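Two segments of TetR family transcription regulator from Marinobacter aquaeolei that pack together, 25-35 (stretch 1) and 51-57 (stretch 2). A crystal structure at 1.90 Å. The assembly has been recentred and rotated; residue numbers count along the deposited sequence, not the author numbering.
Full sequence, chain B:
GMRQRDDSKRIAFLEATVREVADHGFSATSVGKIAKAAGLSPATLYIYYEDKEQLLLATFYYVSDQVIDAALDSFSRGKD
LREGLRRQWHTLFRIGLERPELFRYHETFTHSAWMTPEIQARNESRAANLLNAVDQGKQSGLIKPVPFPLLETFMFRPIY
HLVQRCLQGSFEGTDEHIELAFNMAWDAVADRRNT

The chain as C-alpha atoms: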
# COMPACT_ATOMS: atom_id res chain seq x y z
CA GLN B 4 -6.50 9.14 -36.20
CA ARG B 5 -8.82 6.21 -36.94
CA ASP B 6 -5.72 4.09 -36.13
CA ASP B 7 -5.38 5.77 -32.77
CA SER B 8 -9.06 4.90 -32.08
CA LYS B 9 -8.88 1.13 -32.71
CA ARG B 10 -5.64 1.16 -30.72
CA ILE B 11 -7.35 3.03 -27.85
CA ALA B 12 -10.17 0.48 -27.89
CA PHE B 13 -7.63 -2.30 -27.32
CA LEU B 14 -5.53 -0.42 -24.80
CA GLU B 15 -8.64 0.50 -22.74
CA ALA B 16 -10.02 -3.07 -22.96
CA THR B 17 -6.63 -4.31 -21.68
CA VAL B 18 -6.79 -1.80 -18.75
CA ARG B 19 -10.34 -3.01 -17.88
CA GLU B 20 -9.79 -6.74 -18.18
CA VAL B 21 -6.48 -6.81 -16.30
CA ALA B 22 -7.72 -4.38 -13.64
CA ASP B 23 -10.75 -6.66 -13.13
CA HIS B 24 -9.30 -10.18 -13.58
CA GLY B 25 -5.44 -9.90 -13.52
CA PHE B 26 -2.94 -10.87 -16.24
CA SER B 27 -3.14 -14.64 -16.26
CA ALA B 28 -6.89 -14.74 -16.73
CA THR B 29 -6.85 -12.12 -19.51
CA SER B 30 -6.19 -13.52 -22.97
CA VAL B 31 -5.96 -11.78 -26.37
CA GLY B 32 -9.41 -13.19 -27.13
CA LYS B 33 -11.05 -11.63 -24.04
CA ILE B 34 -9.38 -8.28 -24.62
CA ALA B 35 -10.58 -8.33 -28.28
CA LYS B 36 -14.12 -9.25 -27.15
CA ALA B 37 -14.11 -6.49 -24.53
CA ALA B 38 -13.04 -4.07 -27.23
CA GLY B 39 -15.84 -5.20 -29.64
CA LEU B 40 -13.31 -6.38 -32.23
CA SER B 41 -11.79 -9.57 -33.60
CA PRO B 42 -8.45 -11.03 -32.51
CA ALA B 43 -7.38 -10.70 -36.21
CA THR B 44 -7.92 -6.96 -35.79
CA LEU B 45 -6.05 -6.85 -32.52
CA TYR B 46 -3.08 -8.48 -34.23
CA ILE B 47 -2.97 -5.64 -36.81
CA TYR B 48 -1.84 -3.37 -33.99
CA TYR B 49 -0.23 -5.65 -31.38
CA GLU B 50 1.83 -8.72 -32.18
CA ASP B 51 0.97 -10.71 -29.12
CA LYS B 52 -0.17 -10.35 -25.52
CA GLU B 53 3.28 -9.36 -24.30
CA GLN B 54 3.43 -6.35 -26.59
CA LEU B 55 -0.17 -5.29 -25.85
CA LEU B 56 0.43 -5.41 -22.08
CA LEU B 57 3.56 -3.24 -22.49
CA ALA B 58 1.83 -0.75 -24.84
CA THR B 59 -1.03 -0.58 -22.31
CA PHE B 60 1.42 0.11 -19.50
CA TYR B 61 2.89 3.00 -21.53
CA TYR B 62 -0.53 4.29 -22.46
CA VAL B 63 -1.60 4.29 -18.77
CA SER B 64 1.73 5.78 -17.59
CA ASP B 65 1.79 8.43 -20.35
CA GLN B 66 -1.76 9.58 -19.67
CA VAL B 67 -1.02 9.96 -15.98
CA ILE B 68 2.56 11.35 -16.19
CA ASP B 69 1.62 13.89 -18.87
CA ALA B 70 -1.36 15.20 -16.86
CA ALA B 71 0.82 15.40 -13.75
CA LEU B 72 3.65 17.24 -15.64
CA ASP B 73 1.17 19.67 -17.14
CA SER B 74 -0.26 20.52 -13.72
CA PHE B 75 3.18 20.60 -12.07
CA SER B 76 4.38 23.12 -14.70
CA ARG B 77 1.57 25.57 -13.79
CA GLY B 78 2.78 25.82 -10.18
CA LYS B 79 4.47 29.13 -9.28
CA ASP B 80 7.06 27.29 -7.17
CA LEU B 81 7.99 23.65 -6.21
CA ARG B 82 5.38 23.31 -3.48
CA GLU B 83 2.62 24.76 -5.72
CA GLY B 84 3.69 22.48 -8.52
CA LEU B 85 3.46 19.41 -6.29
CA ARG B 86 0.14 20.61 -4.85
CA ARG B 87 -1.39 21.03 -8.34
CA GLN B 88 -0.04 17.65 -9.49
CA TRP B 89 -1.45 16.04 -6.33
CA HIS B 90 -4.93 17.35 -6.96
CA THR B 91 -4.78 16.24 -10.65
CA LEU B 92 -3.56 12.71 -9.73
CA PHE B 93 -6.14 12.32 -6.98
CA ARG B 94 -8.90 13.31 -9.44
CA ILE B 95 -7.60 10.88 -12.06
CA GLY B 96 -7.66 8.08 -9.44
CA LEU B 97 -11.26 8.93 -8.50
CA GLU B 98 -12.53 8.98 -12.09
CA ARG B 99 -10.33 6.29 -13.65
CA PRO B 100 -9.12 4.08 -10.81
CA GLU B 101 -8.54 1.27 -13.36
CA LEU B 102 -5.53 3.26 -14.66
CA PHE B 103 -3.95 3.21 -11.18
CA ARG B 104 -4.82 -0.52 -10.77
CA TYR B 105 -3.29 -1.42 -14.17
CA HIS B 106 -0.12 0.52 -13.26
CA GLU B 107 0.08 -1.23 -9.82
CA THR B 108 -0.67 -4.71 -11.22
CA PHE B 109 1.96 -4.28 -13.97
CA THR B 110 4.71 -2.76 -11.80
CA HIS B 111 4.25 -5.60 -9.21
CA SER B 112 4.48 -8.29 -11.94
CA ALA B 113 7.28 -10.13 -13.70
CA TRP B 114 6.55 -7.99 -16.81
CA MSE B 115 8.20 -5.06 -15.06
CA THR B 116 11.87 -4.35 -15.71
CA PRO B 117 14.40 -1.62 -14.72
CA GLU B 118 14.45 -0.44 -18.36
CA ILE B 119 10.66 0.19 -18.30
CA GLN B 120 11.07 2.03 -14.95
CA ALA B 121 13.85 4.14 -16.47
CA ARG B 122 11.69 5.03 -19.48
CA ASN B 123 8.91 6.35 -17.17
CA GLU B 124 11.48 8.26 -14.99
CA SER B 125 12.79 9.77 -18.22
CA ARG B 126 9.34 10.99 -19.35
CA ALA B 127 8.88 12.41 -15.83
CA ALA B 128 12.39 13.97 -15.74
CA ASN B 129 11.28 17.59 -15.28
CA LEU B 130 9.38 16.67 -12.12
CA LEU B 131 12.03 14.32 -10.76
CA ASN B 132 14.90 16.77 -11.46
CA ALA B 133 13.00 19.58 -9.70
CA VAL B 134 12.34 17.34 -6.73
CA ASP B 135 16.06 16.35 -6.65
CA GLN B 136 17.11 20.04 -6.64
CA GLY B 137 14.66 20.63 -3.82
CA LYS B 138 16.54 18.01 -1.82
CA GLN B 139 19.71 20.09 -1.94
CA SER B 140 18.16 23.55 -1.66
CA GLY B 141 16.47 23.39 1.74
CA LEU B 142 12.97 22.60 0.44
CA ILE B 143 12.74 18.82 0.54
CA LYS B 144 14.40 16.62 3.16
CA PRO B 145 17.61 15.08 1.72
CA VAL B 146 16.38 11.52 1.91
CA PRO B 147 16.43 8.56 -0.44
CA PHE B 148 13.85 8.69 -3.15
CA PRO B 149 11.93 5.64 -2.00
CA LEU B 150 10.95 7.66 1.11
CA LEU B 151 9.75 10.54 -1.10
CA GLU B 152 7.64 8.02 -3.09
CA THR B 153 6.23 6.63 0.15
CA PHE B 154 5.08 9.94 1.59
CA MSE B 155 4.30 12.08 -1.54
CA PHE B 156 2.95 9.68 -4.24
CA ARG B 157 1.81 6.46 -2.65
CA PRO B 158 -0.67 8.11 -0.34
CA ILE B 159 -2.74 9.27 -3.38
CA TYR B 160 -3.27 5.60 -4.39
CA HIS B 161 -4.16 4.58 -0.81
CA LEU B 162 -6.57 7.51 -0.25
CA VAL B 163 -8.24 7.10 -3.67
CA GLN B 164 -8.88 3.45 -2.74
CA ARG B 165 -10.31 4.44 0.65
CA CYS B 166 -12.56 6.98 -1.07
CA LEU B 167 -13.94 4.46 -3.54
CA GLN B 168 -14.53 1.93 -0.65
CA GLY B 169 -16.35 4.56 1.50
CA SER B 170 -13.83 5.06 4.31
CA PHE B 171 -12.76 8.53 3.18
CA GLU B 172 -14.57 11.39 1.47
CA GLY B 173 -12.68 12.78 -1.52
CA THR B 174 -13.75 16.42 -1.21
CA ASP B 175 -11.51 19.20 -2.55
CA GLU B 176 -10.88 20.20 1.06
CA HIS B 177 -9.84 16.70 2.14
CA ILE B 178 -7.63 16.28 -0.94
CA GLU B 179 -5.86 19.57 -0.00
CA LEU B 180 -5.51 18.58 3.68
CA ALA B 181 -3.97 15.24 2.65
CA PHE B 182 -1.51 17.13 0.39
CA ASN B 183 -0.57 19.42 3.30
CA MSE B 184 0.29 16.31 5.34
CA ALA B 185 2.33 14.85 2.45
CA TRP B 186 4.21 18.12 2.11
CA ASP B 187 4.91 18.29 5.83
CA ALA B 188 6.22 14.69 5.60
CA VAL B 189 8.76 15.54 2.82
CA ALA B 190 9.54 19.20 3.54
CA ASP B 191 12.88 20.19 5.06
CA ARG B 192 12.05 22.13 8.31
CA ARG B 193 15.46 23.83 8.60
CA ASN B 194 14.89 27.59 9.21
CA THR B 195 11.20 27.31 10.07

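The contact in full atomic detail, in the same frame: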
# COMPACT_ATOMS: atom_id res chain seq x y z
N GLY B 25 -6.90 -9.62 -13.61
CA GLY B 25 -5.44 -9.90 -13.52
C GLY B 25 -4.90 -10.38 -14.87
O GLY B 25 -5.66 -10.61 -15.84
N PHE B 26 -3.58 -10.51 -14.95
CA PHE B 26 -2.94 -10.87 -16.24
C PHE B 26 -3.22 -12.26 -16.77
O PHE B 26 -3.54 -12.45 -17.95
CB PHE B 26 -1.41 -10.73 -16.11
CG PHE B 26 -0.94 -9.30 -16.04
CD1 PHE B 26 -1.21 -8.43 -17.07
CD2 PHE B 26 -0.18 -8.85 -14.96
CE1 PHE B 26 -0.77 -7.11 -17.04
CE2 PHE B 26 0.27 -7.57 -14.90
CZ PHE B 26 -0.01 -6.67 -15.95
N SER B 27 -3.02 -13.24 -15.90
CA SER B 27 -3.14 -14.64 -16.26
C SER B 27 -4.49 -14.99 -16.80
O SER B 27 -4.59 -15.77 -17.73
CB SER B 27 -2.86 -15.51 -15.04
OG SER B 27 -1.52 -15.28 -14.66
N ALA B 28 -5.55 -14.43 -16.23
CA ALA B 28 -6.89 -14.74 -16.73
C ALA B 28 -7.25 -14.00 -18.02
O ALA B 28 -8.19 -14.39 -18.70
CB ALA B 28 -7.96 -14.44 -15.65
N THR B 29 -6.51 -12.96 -18.36
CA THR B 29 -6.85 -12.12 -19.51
C THR B 29 -6.04 -12.56 -20.73
O THR B 29 -4.82 -12.43 -20.78
CB THR B 29 -6.55 -10.64 -19.17
OG1 THR B 29 -7.29 -10.26 -18.01
CG2 THR B 29 -6.91 -9.74 -20.29
N SER B 30 -6.75 -13.09 -21.71
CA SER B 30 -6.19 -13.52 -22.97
C SER B 30 -6.45 -12.46 -24.06
O SER B 30 -7.26 -11.56 -23.90
CB SER B 30 -6.89 -14.78 -23.40
OG SER B 30 -8.25 -14.47 -23.67
N VAL B 31 -5.73 -12.60 -25.17
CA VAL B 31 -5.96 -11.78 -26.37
C VAL B 31 -7.44 -11.81 -26.79
O VAL B 31 -8.04 -10.77 -27.11
CB VAL B 31 -5.04 -12.28 -27.53
CG1 VAL B 31 -5.61 -11.88 -28.94
CG2 VAL B 31 -3.65 -11.72 -27.32
N GLY B 32 -8.01 -13.00 -26.75
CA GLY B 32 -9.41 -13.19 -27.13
C GLY B 32 -10.39 -12.40 -26.26
O GLY B 32 -11.32 -11.82 -26.78
N LYS B 33 -10.16 -12.36 -24.95
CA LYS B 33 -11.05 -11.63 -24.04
C LYS B 33 -10.90 -10.11 -24.16
O LYS B 33 -11.87 -9.36 -24.09
CB LYS B 33 -10.79 -12.04 -22.61
CG LYS B 33 -11.27 -13.37 -22.25
CD LYS B 33 -10.72 -13.77 -20.87
CE LYS B 33 -11.07 -15.22 -20.48
NZ LYS B 33 -10.52 -15.56 -19.10
N ILE B 34 -9.66 -9.67 -24.35
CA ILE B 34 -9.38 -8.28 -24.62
C ILE B 34 -10.09 -7.86 -25.92
O ILE B 34 -10.77 -6.81 -25.97
CB ILE B 34 -7.86 -8.01 -24.72
CG1 ILE B 34 -7.18 -8.17 -23.36
CG2 ILE B 34 -7.62 -6.61 -25.32
CD1 ILE B 34 -5.67 -8.06 -23.42
N ALA B 35 -9.92 -8.64 -26.99
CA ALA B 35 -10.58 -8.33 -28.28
C ALA B 35 -12.14 -8.22 -28.11
O ALA B 35 -12.80 -7.24 -28.55
CB ALA B 35 -10.21 -9.38 -29.33
N ASP B 51 1.33 -9.68 -30.05
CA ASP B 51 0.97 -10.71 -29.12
C ASP B 51 0.59 -10.04 -27.79
O ASP B 51 0.67 -8.81 -27.66
CB ASP B 51 2.15 -11.65 -28.94
CG ASP B 51 3.44 -10.94 -28.53
OD1 ASP B 51 3.47 -9.81 -28.03
OD2 ASP B 51 4.50 -11.54 -28.71
N LYS B 52 0.25 -10.85 -26.81
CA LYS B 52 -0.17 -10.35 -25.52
C LYS B 52 0.94 -9.53 -24.88
O LYS B 52 0.71 -8.43 -24.35
CB LYS B 52 -0.55 -11.52 -24.64
CG LYS B 52 -1.06 -11.15 -23.27
CD LYS B 52 -1.55 -12.39 -22.52
CE LYS B 52 -1.88 -12.07 -21.05
NZ LYS B 52 -2.31 -13.24 -20.27
N GLU B 53 2.16 -10.04 -24.94
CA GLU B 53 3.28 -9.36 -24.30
C GLU B 53 3.35 -7.89 -24.73
O GLU B 53 3.46 -6.96 -23.89
CB GLU B 53 4.59 -10.07 -24.65
CG GLU B 53 5.82 -9.24 -24.32
CD GLU B 53 7.15 -10.00 -24.50
OE1 GLU B 53 7.14 -11.13 -24.99
OE2 GLU B 53 8.20 -9.45 -24.14
N GLN B 54 3.31 -7.68 -26.03
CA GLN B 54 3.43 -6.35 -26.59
C GLN B 54 2.22 -5.46 -26.28
O GLN B 54 2.37 -4.26 -26.04
CB GLN B 54 3.72 -6.39 -28.09
CG GLN B 54 5.00 -7.21 -28.48
CD GLN B 54 6.27 -6.80 -27.69
OE1 GLN B 54 6.40 -5.66 -27.26
NE2 GLN B 54 7.18 -7.75 -27.49
N LEU B 55 1.04 -6.05 -26.22
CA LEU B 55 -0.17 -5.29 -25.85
C LEU B 55 -0.15 -4.86 -24.39
O LEU B 55 -0.45 -3.70 -24.06
CB LEU B 55 -1.40 -6.13 -26.13
CG LEU B 55 -2.74 -5.44 -25.76
CD1 LEU B 55 -2.86 -3.99 -26.29
CD2 LEU B 55 -3.88 -6.32 -26.28
N LEU B 56 0.27 -5.75 -23.51
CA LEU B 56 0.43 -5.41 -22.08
C LEU B 56 1.43 -4.27 -21.87
O LEU B 56 1.19 -3.37 -21.08
CB LEU B 56 0.85 -6.64 -21.30
CG LEU B 56 -0.10 -7.83 -21.20
CD1 LEU B 56 0.49 -8.95 -20.30
CD2 LEU B 56 -1.56 -7.50 -20.75
N LEU B 57 2.57 -4.29 -22.57
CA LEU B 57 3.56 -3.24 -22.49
C LEU B 57 3.02 -1.93 -23.03
O LEU B 57 3.17 -0.90 -22.37
CB LEU B 57 4.83 -3.60 -23.26
CG LEU B 57 6.05 -2.68 -23.07
CD1 LEU B 57 6.35 -2.37 -21.56
CD2 LEU B 57 7.25 -3.34 -23.76

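The contact joins a turn and the start of a helix to the first turns of a second helix. In stretch 1, Phe26 to Thr29 form a type I beta turn, closed by Thr29 N to Phe26 O at 3.0 Å, and a helix begins at Val31. Stretch 2 enters its own helix at Lys52. The backbones come nearest where Val31 and Lys52 face each other, CA to CA 6.0 Å, and stand wider at Phe26 and Leu56, CA to CA 8.7 Å. The wider gap is filled by side chains, while the narrow one leaves little space between backbones.

Lys52 is the polar key of the interface and loses more area to the other stretch than any other residue. Its CA-to-CB bond points toward stretch 1, and all four chi angles are t, so the chain is fully extended and carries the ammonium group along the loop to the turn. There Lys52 NZ donates to Phe26 O at 2.7 Å and to Thr29 O at 2.7 Å. The two acceptors belong to the first and last residues of the turn, and an extended lysine can reach both with one charged group. Phe26 O thus serves twice, accepting from Thr29 N within the turn and from Lys52 NZ across the contact. Because the acceptors are backbone atoms, the pairing depends directly on the shape of the loop, and on its side chains only through that shape.

The aliphatic part of Lys52 is also used. Val31, with chi1 at 157° (t), sets CG2 4.1 Å from Lys52 CB and 4.0 Å from Lys52 N, at the place where the backbones come closest.

Two apolar pairs complete the packing. Leu56, one turn after Lys52, points toward stretch 1 with chi1 m and chi2 t, and its CD1 lies 3.7 Å from Phe26 CD1. The CA-to-CB bond of Phe26 is directed sideways, but chi1 of -72° (m) brings the ring nearer to stretch 2; the methyl meets it obliquely. Ile34 and Leu55 both point toward the opposing stretch and touch at Ile34 CD1 to Leu55 CD2, 3.8 Å. Ile34 is m, t, extending its CD1 to the contact, whereas Leu55 takes t, p; both are common, relaxed rotamers for their residue types.

Local bonds hold these pieces in shape. Each helix start is capped: Ser30, chi1 p, accepts from Lys33 N through OG at 3.1 Å, and Asp51, also p, accepts from Gln54 N through OD1 at 2.9 Å. Thr29, chi1 m, returns OG1 to Gly25 O at 2.7 Å, tying the turn to the positive-phi glycine before it. Lys33, m then t throughout, reaches back so that NZ donates to Ala28 O at 2.6 Å. The rule is economical: cap both helices, fix the turn, then spend one extended lysine on its carbonyls and pack apolar pairs beside it.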